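Local coordinates for FBP protein (Leishmania major, PDB 5OEZ) that catalyses the gluconeogenic hydrolysis of fructose 1,6-bisphosphate to fructose 6-phosphate and phosphate as a metal-dependent homotetramer, at the interface of chains A and B. Sequence-based numbering; all coordinates share one arbitrary frame. Chains: chain A/B, FBP protein.

Contact 1: the interface of chains A and B. Residues chain A 219-220, 222-223, 237; chain B 215, 219, 237-238.
The 3-10 helix 219-224 of chain A lies against the end of helix 227-238 of chain B, so that A:Glu219 and A:Tyr222 meet B:Lys237 and B:Met238. This is a two-fold subunit contact of the class 1 fructose-1,6-bisphosphatase family, centred on a four-residue salt-bridge cluster. Both glutamates and both lysines reach inward with extended chains. The ammonium NZ of B:Lys237 lies 2.7 Å from the carboxylate OE1 of A:Glu219. It meets that oxygen on the anti side, 34° out of the carboxylate plane. The syn lone pair of the same OE1 takes NZ of A:Lys237. B:Glu219 OE1 is held in the same way, with A:Lys237 NZ at 2.8 Å on its anti side and B:Lys237 NZ at its syn lone pair. Each lysine thus bridges both chains. The two carboxylates meet tip to tip and stacked, their planes 30° apart, and A:Glu219 OE1 comes within 3.1 Å of B:Glu219 OE1. If both are charged, these oxygens should repel, and the two ammonium groups probably offset this. In chain B, the phenol OH of B:Tyr215 donates to B:Glu219 OE2 at 2.7 Å and helps fix the carboxylate's rotation. OE2 lies at the tyrosine edge, in the plane of the ring. The backbone puts CB of A:Tyr222 3.7 Å from CD of B:Lys237. With CG anti to the backbone N (chi1 -173°), the ring turns toward B:Met238. SD of B:Met238 meets the CD2-CE2 side of the A:Tyr222 ring, 3.5 Å from CD2. Water 1 joins the carbonyl O of A:Gly220 and the amide N of A:Gly223 to B:Lys237 O, the last at 2.9 Å.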
loop_
_atom_site.group_PDB
_atom_site.type_symbol
_atom_site.label_atom_id
_atom_site.label_comp_id
_atom_site.label_asym_id
_atom_site.label_seq_id
_atom_site.Cartn_x
_atom_site.Cartn_y
_atom_site.Cartn_z
ATOM N N GLU A 219 0.395 12.579 36.097
ATOM C CA GLU A 219 0.651 12.696 37.545
ATOM C C GLU A 219 1.914 13.465 37.806
ATOM O O GLU A 219 2.232 13.742 38.967
ATOM C CB GLU A 219 0.661 11.325 38.257
ATOM C CG GLU A 219 -0.712 10.642 38.309
ATOM C CD GLU A 219 -0.846 9.551 39.379
ATOM O OE1 GLU A 219 -0.502 9.815 40.568
ATOM O OE2 GLU A 219 -1.312 8.421 39.051
ATOM N N GLY A 220 2.672 13.785 36.754
ATOM C CA GLY A 220 3.821 14.689 36.891
ATOM C C GLY A 220 3.452 16.073 37.384
ATOM O O GLY A 220 4.225 16.681 38.110
ATOM N N TYR A 222 1.175 16.640 39.712
ATOM C CA TYR A 222 0.542 16.413 41.041
ATOM C C TYR A 222 0.578 17.605 41.977
ATOM O O TYR A 222 -0.448 18.031 42.488
ATOM C CB TYR A 222 1.209 15.238 41.773
ATOM C CG TYR A 222 0.519 14.835 43.047
ATOM C CD1 TYR A 222 -0.576 13.999 43.025
ATOM C CD2 TYR A 222 0.955 15.305 44.266
ATOM C CE1 TYR A 222 -1.203 13.611 44.193
ATOM C CE2 TYR A 222 0.323 14.943 45.438
ATOM C CZ TYR A 222 -0.763 14.086 45.381
ATOM O OH TYR A 222 -1.422 13.735 46.542
ATOM N N GLY A 223 1.763 18.161 42.166
ATOM C CA GLY A 223 1.948 19.280 43.080
ATOM C C GLY A 223 1.236 20.574 42.730
ATOM O O GLY A 223 1.149 21.467 43.557
ATOM N N LYS A 237 -5.814 5.137 43.989
ATOM C CA LYS A 237 -4.649 4.305 44.289
ATOM C C LYS A 237 -4.702 3.525 45.598
ATOM O O LYS A 237 -4.077 2.478 45.697
ATOM C CB LYS A 237 -3.419 5.180 44.398
ATOM C CG LYS A 237 -3.078 5.961 43.155
ATOM C CD LYS A 237 -1.800 6.688 43.457
ATOM C CE LYS A 237 -1.440 7.629 42.356
ATOM N NZ LYS A 237 -0.046 8.055 42.596
ATOM N N TYR B 215 9.251 10.130 33.404
ATOM C CA TYR B 215 9.180 8.819 34.046
ATOM C C TYR B 215 7.951 8.072 33.559
ATOM O O TYR B 215 6.900 8.663 33.281
ATOM C CB TYR B 215 9.215 8.930 35.577
ATOM C CG TYR B 215 7.953 9.438 36.230
ATOM C CD1 TYR B 215 7.684 10.795 36.299
ATOM C CD2 TYR B 215 7.012 8.549 36.768
ATOM C CE1 TYR B 215 6.531 11.273 36.907
ATOM C CE2 TYR B 215 5.848 9.015 37.362
ATOM C CZ TYR B 215 5.618 10.387 37.437
ATOM O OH TYR B 215 4.473 10.866 38.034
ATOM N N GLU B 219 1.177 3.912 37.897
ATOM C CA GLU B 219 0.913 4.392 39.253
ATOM C C GLU B 219 -0.380 3.840 39.869
ATOM O O GLU B 219 -0.622 4.022 41.052
ATOM C CB GLU B 219 0.911 5.926 39.328
ATOM C CG GLU B 219 2.281 6.552 39.065
ATOM C CD GLU B 219 2.416 7.995 39.557
ATOM O OE1 GLU B 219 2.111 8.245 40.753
ATOM O OE2 GLU B 219 2.875 8.867 38.771
ATOM N N LYS B 237 7.456 13.860 41.723
ATOM C CA LYS B 237 6.306 14.759 41.673
ATOM C C LYS B 237 6.387 16.021 42.529
ATOM O O LYS B 237 5.738 17.018 42.226
ATOM C CB LYS B 237 5.095 14.024 42.163
ATOM C CG LYS B 237 4.752 12.782 41.397
ATOM C CD LYS B 237 3.477 12.269 42.018
ATOM C CE LYS B 237 3.079 10.955 41.427
ATOM N NZ LYS B 237 1.680 10.693 41.843
ATOM N N MET B 238 7.088 15.965 43.660
ATOM C CA MET B 238 6.987 17.049 44.651
ATOM C C MET B 238 8.283 17.741 45.028
ATOM O O MET B 238 8.242 18.668 45.813
ATOM C CB MET B 238 6.223 16.538 45.866
ATOM C CG MET B 238 4.732 16.588 45.536
ATOM S SD MET B 238 3.600 15.601 46.490
ATOM C CE MET B 238 4.278 13.933 46.374
HETATM O O HOH W 1 3.839 18.134 40.339
#

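Contact 2: the interface of chains A and B. Residues chain A 47, 50-51; chain B 176, 191-193, 202.
A:Met51 lays its thioether over strand 187-193 of chain B, where it meets B:Thr191 and B:Asp193. In this class 1 fructose-1,6-bisphosphatase, the patch is a small apolar subunit contact just past the end of helix 27-47. The sulfur SD of A:Met51 packs 3.8 Å from the methyl CG2 of B:Thr191. The methionine chain is bent twice, with chi2 at 95° and chi3 at 79°. The bends carry its methyl CE along the strand to B:Asp193, where CE lies 3.9 Å from CA. CE also touches CB and the carboxylate carbon CG of this aspartate, so the contact is with the root of the side chain as well as the backbone. The carbonyl O of B:Leu192, just before it in the strand, lies 4.2 Å from CE of A:Met51.

Next to the thioether, B:Thr202 of strand 198-203 turns its methyl CG2 toward chain A. CG2 stands 4.1 Å from CG of A:Met51. It also lies 3.5 Å from the carbonyl O of A:Gly50, in van der Waals contact. With chi1 at 50°, the hydroxyl OG1 of B:Thr202 sits between its backbone N and carbonyl carbon and turns toward B:Thr191. There it shares a hydrogen bond of 2.8 Å with OG1 of B:Thr191. The bond ties neighbouring strands and leaves both threonine methyls to face the partner.

Toward the rim, the carbonyl O of A:Arg47 meets the methyl CB of B:Ala176 at 3.9 Å. The guanidinium NH1 of the arginine comes only to 4.2 Å from the amide N of B:Ala176.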
loop_
_atom_site.group_PDB
_atom_site.type_symbol
_atom_site.label_atom_id
_atom_site.label_comp_id
_atom_site.label_asym_id
_atom_site.label_seq_id
_atom_site.Cartn_x
_atom_site.Cartn_y
_atom_site.Cartn_z
ATOM N N ARG A 47 2.929 8.159 8.051
ATOM C CA ARG A 47 3.500 6.824 7.754
ATOM C C ARG A 47 4.985 6.899 7.352
ATOM O O ARG A 47 5.777 6.053 7.764
ATOM C CB ARG A 47 2.691 6.062 6.658
ATOM C CG ARG A 47 1.504 5.274 7.156
ATOM C CD ARG A 47 1.712 3.795 7.434
ATOM N NE ARG A 47 0.414 3.340 7.910
ATOM C CZ ARG A 47 0.078 2.818 9.097
ATOM N NH1 ARG A 47 0.962 2.529 10.048
ATOM N NH2 ARG A 47 -1.204 2.530 9.313
ATOM N N GLY A 50 9.899 8.996 9.267
ATOM C CA GLY A 50 11.327 8.667 9.378
ATOM C C GLY A 50 12.152 8.965 8.126
ATOM O O GLY A 50 13.318 9.317 8.241
ATOM N N MET A 51 11.539 8.836 6.948
ATOM C CA MET A 51 12.198 9.025 5.660
ATOM C C MET A 51 11.868 10.422 5.111
ATOM O O MET A 51 12.753 11.212 4.744
ATOM C CB MET A 51 11.690 7.951 4.683
ATOM C CG MET A 51 11.721 6.479 5.230
ATOM S SD MET A 51 10.185 5.857 5.977
ATOM C CE MET A 51 9.190 5.423 4.564
ATOM N N ALA B 176 3.994 4.417 12.238
ATOM C CA ALA B 176 5.057 3.797 11.466
ATOM C C ALA B 176 5.425 2.476 12.122
ATOM O O ALA B 176 5.034 2.206 13.260
ATOM C CB ALA B 176 6.261 4.708 11.431
ATOM N N THR B 191 13.053 1.984 9.694
ATOM C CA THR B 191 11.630 2.192 9.476
ATOM C C THR B 191 11.173 1.470 8.209
ATOM O O THR B 191 11.852 1.497 7.190
ATOM C CB THR B 191 11.319 3.694 9.398
ATOM O OG1 THR B 191 11.764 4.306 10.619
ATOM C CG2 THR B 191 9.821 3.947 9.223
ATOM N N LEU B 192 10.018 0.816 8.291
ATOM C CA LEU B 192 9.478 0.042 7.190
ATOM C C LEU B 192 8.944 0.990 6.141
ATOM O O LEU B 192 8.102 1.833 6.448
ATOM C CB LEU B 192 8.361 -0.890 7.666
ATOM C CG LEU B 192 7.614 -1.734 6.625
ATOM C CD1 LEU B 192 8.572 -2.639 5.864
ATOM C CD2 LEU B 192 6.529 -2.562 7.296
ATOM N N ASP B 193 9.461 0.876 4.915
ATOM C CA ASP B 193 8.895 1.592 3.781
ATOM C C ASP B 193 7.830 0.671 3.196
ATOM O O ASP B 193 8.165 -0.302 2.518
ATOM C CB ASP B 193 9.974 1.926 2.749
ATOM C CG ASP B 193 9.437 2.743 1.567
ATOM O OD1 ASP B 193 8.243 2.631 1.219
ATOM O OD2 ASP B 193 10.235 3.494 0.962
ATOM N N THR B 202 16.941 4.869 9.355
ATOM C CA THR B 202 16.437 6.220 9.666
ATOM C C THR B 202 17.038 6.878 10.925
ATOM O O THR B 202 17.041 8.095 11.013
ATOM C CB THR B 202 14.885 6.207 9.782
ATOM O OG1 THR B 202 14.456 5.152 10.666
ATOM C CG2 THR B 202 14.242 5.985 8.409
#

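The centres of the C-alpha atoms of contact 1 and contact 2 lie about 34 Å apart, and the two share no residue. Both join chains A and B. The two-fold axis passes through the Glu219-Lys237 cluster of contact 1, whereas contact 2 recurs as a separate twin with the chains exchanged. Contact 2 also has a possible regulatory link: helix 27-47, which ends at A:Arg47, begins among residues that bind AMP. A shift of that helix could therefore be felt at contact 2, while contact 1, on the axis, may hold the pair together within the homotetramer.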